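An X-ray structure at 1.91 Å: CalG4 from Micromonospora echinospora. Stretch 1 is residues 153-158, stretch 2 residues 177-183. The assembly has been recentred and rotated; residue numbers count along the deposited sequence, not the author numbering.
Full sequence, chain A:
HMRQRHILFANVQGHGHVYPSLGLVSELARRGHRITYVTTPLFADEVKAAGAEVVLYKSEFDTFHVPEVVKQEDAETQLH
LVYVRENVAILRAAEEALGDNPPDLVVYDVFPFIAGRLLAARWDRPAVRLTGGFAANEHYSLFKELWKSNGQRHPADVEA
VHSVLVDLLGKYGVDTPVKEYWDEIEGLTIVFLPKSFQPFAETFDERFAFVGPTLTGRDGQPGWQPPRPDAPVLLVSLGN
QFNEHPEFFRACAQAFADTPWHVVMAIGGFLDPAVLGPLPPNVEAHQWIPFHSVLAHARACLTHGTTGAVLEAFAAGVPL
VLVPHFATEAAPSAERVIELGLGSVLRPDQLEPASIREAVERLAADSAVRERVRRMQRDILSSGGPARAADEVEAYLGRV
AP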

# COMPACT_ATOMS: atom_id res chain seq x y z
N ARG A 153 19.25 -32.67 11.76
CA ARG A 153 18.26 -33.04 12.77
C ARG A 153 17.28 -31.92 13.11
O ARG A 153 17.65 -30.76 13.08
N HIS A 154 16.05 -32.29 13.49
CA HIS A 154 15.09 -31.34 14.05
C HIS A 154 15.84 -30.67 15.22
O HIS A 154 16.55 -31.35 15.96
N PRO A 155 15.70 -29.33 15.39
CA PRO A 155 16.34 -28.69 16.54
C PRO A 155 16.00 -29.35 17.88
O PRO A 155 16.82 -29.37 18.78
N ALA A 156 14.81 -29.92 17.99
CA ALA A 156 14.38 -30.57 19.25
C ALA A 156 15.17 -31.84 19.49
O ALA A 156 15.26 -32.30 20.62
N ASP A 157 15.77 -32.37 18.42
CA ASP A 157 16.61 -33.57 18.49
C ASP A 157 18.10 -33.28 18.64
O ASP A 157 18.94 -34.20 18.65
N VAL A 158 18.44 -32.00 18.78
CA VAL A 158 19.81 -31.58 19.09
C VAL A 158 19.93 -31.31 20.60
O VAL A 158 19.23 -30.45 21.15
N PRO A 177 6.55 -32.80 25.70
CA PRO A 177 7.81 -33.07 25.00
C PRO A 177 8.11 -31.97 23.95
O PRO A 177 7.20 -31.47 23.28
N VAL A 178 9.38 -31.63 23.80
CA VAL A 178 9.79 -30.47 22.98
C VAL A 178 9.37 -30.56 21.53
O VAL A 178 8.82 -29.61 21.01
N LYS A 179 9.60 -31.71 20.87
CA LYS A 179 9.20 -31.85 19.48
C LYS A 179 7.65 -31.76 19.32
O LYS A 179 7.16 -31.12 18.39
N GLU A 180 6.90 -32.42 20.21
CA GLU A 180 5.44 -32.31 20.24
C GLU A 180 4.94 -30.88 20.38
O GLU A 180 4.10 -30.42 19.64
N TYR A 181 5.46 -30.18 21.37
CA TYR A 181 5.16 -28.77 21.59
C TYR A 181 5.40 -27.91 20.33
O TYR A 181 4.54 -27.09 19.96
N TRP A 182 6.55 -28.12 19.69
CA TRP A 182 6.98 -27.36 18.50
C TRP A 182 5.91 -27.47 17.43
O TRP A 182 5.59 -26.47 16.73
N ASP A 183 5.29 -28.65 17.33
CA ASP A 183 4.25 -28.95 16.31
C ASP A 183 2.81 -28.61 16.67
O ASP A 183 1.93 -28.78 15.83

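The loop and short 3-10 segment of stretch 1 lie against one side of the helix 178-182, with the backbones nearest at Ala-156 and Lys-179, whose CA atoms are 5.3 Å apart. Together the two stretches bury 342 Å². His-154, Pro-155 and Ala-156 direct their CA-to-CB bonds toward the helix, and Val-178 and Trp-182 point back toward them.

The polar link between the stretches is a salt bridge between Lys-179 and Asp-157. The CA-to-CB bond of Lys-179 points sideways to stretch 1, but its fully extended side chain (chi1 to chi4 all t) carries the ammonium group to Asp-157, where Lys-179 NZ donates a hydrogen bond to Asp-157 OD2 at 2.8 Å. The CA-to-CB bond of Asp-157, with chi1 in the m well, also points sideways, and the side chain brings its carboxylate to meet the lysine. The aliphatic part of Lys-179 is used as well: CG sits almost exactly on the normal of the His-154 ring, 4.0 Å from its centroid, in a CH-pi contact.

His-154 (chi1 t, chi2 -71°) is thus covered on one face by the lysine chain while its edge meets the face of Trp-182. The planes of these rings are inclined at 82°, and His-154 CE1 approaches Trp-182 CD2 to 3.7 Å. The imidazole is also held from within its own stretch: His-154 ND1 accepts a hydrogen bond from the backbone N of Ala-156 at 3.0 Å, with a nearly straight angle of 163° at the hydrogen. ND1 therefore serves as an acceptor.

Trp-182 (chi1 t, chi2 -68°) offers the same face to Pro-155, whose CG lies 3.6 Å from Trp-182 CH2 and makes a CH-pi contact with the six-membered ring. Ala-156 fits closely against the start of the helix, its CB 3.5 Å from CG1 of Val-178 (chi1 t) and 3.9 Å from CB of Lys-179.

Several backbone groups are satisfied within their own stretch. The turn in stretch 1 is closed by Asp-157 N to His-154 O (2.8 Å) and Val-158 N to Pro-155 O (3.1 Å). Arg-153 does not reach the helix; instead its NE and NH2 both donate to the carbonyl O of Asp-157, at 3.0 and 3.1 Å, so that this oxygen is satisfied twice over. In the helix, Trp-182 N donates to Val-178 O at 3.0 Å, as expected for a helix. Asp-183 makes no close contact across the stretches, and its OD2 is hydrogen-bonded elsewhere in the structure.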

# COMPACT_ATOMS: atom_id res chain seq x y z
CB ARG A 153 18.98 -33.47 14.05
CG ARG A 153 19.93 -34.66 13.77
CD ARG A 153 20.80 -34.99 14.98
NE ARG A 153 20.06 -35.50 16.15
CZ ARG A 153 19.72 -36.77 16.36
NH1 ARG A 153 20.00 -37.73 15.48
NH2 ARG A 153 19.07 -37.10 17.48
CB HIS A 154 13.83 -32.08 14.56
CG HIS A 154 12.67 -31.16 14.87
ND1 HIS A 154 12.66 -30.30 15.94
CD2 HIS A 154 11.48 -30.98 14.23
CE1 HIS A 154 11.53 -29.61 15.95
NE2 HIS A 154 10.80 -30.01 14.91
CB PRO A 155 15.80 -27.25 16.53
CG PRO A 155 14.76 -27.20 15.50
CD PRO A 155 15.00 -28.35 14.54
CB ALA A 156 12.89 -30.88 19.20
CB ASP A 157 16.37 -34.44 17.26
CG ASP A 157 15.01 -35.13 17.30
OD1 ASP A 157 14.56 -35.45 18.43
OD2 ASP A 157 14.39 -35.36 16.23
CB VAL A 158 20.23 -30.31 18.26
CG1 VAL A 158 21.68 -29.89 18.59
CG2 VAL A 158 20.00 -30.50 16.75
CB PRO A 177 7.51 -34.40 24.29
CG PRO A 177 6.60 -35.09 25.29
CD PRO A 177 5.67 -33.98 25.66
CB VAL A 178 11.34 -30.24 23.05
CG1 VAL A 178 11.79 -29.15 22.09
CG2 VAL A 178 11.75 -29.90 24.46
CB LYS A 179 9.74 -33.18 18.93
CG LYS A 179 9.95 -33.19 17.44
CD LYS A 179 10.53 -34.60 17.04
CE LYS A 179 10.99 -34.57 15.60
NZ LYS A 179 11.82 -35.77 15.28
CB GLU A 180 4.87 -33.14 21.39
CG GLU A 180 3.35 -33.27 21.32
CD GLU A 180 2.74 -34.03 22.51
OE1 GLU A 180 3.45 -34.83 23.14
OE2 GLU A 180 1.54 -33.82 22.80
CB TYR A 181 6.05 -28.25 22.71
CG TYR A 181 5.79 -26.82 23.08
CD1 TYR A 181 4.80 -26.49 24.00
CD2 TYR A 181 6.53 -25.78 22.47
CE1 TYR A 181 4.55 -25.13 24.33
CE2 TYR A 181 6.29 -24.43 22.80
CZ TYR A 181 5.30 -24.13 23.75
OH TYR A 181 5.07 -22.80 24.04
CB TRP A 182 8.32 -27.91 18.00
CG TRP A 182 9.09 -26.98 17.07
CD1 TRP A 182 8.74 -26.62 15.80
CD2 TRP A 182 10.35 -26.37 17.33
NE1 TRP A 182 9.66 -25.75 15.28
CE2 TRP A 182 10.68 -25.59 16.17
CE3 TRP A 182 11.22 -26.36 18.42
CZ2 TRP A 182 11.83 -24.83 16.07
CZ3 TRP A 182 12.41 -25.56 18.33
CH2 TRP A 182 12.69 -24.82 17.16
CB ASP A 183 4.31 -30.44 15.88
CG ASP A 183 5.57 -30.76 15.14
OD1 ASP A 183 6.17 -29.82 14.58
OD2 ASP A 183 5.99 -31.95 15.16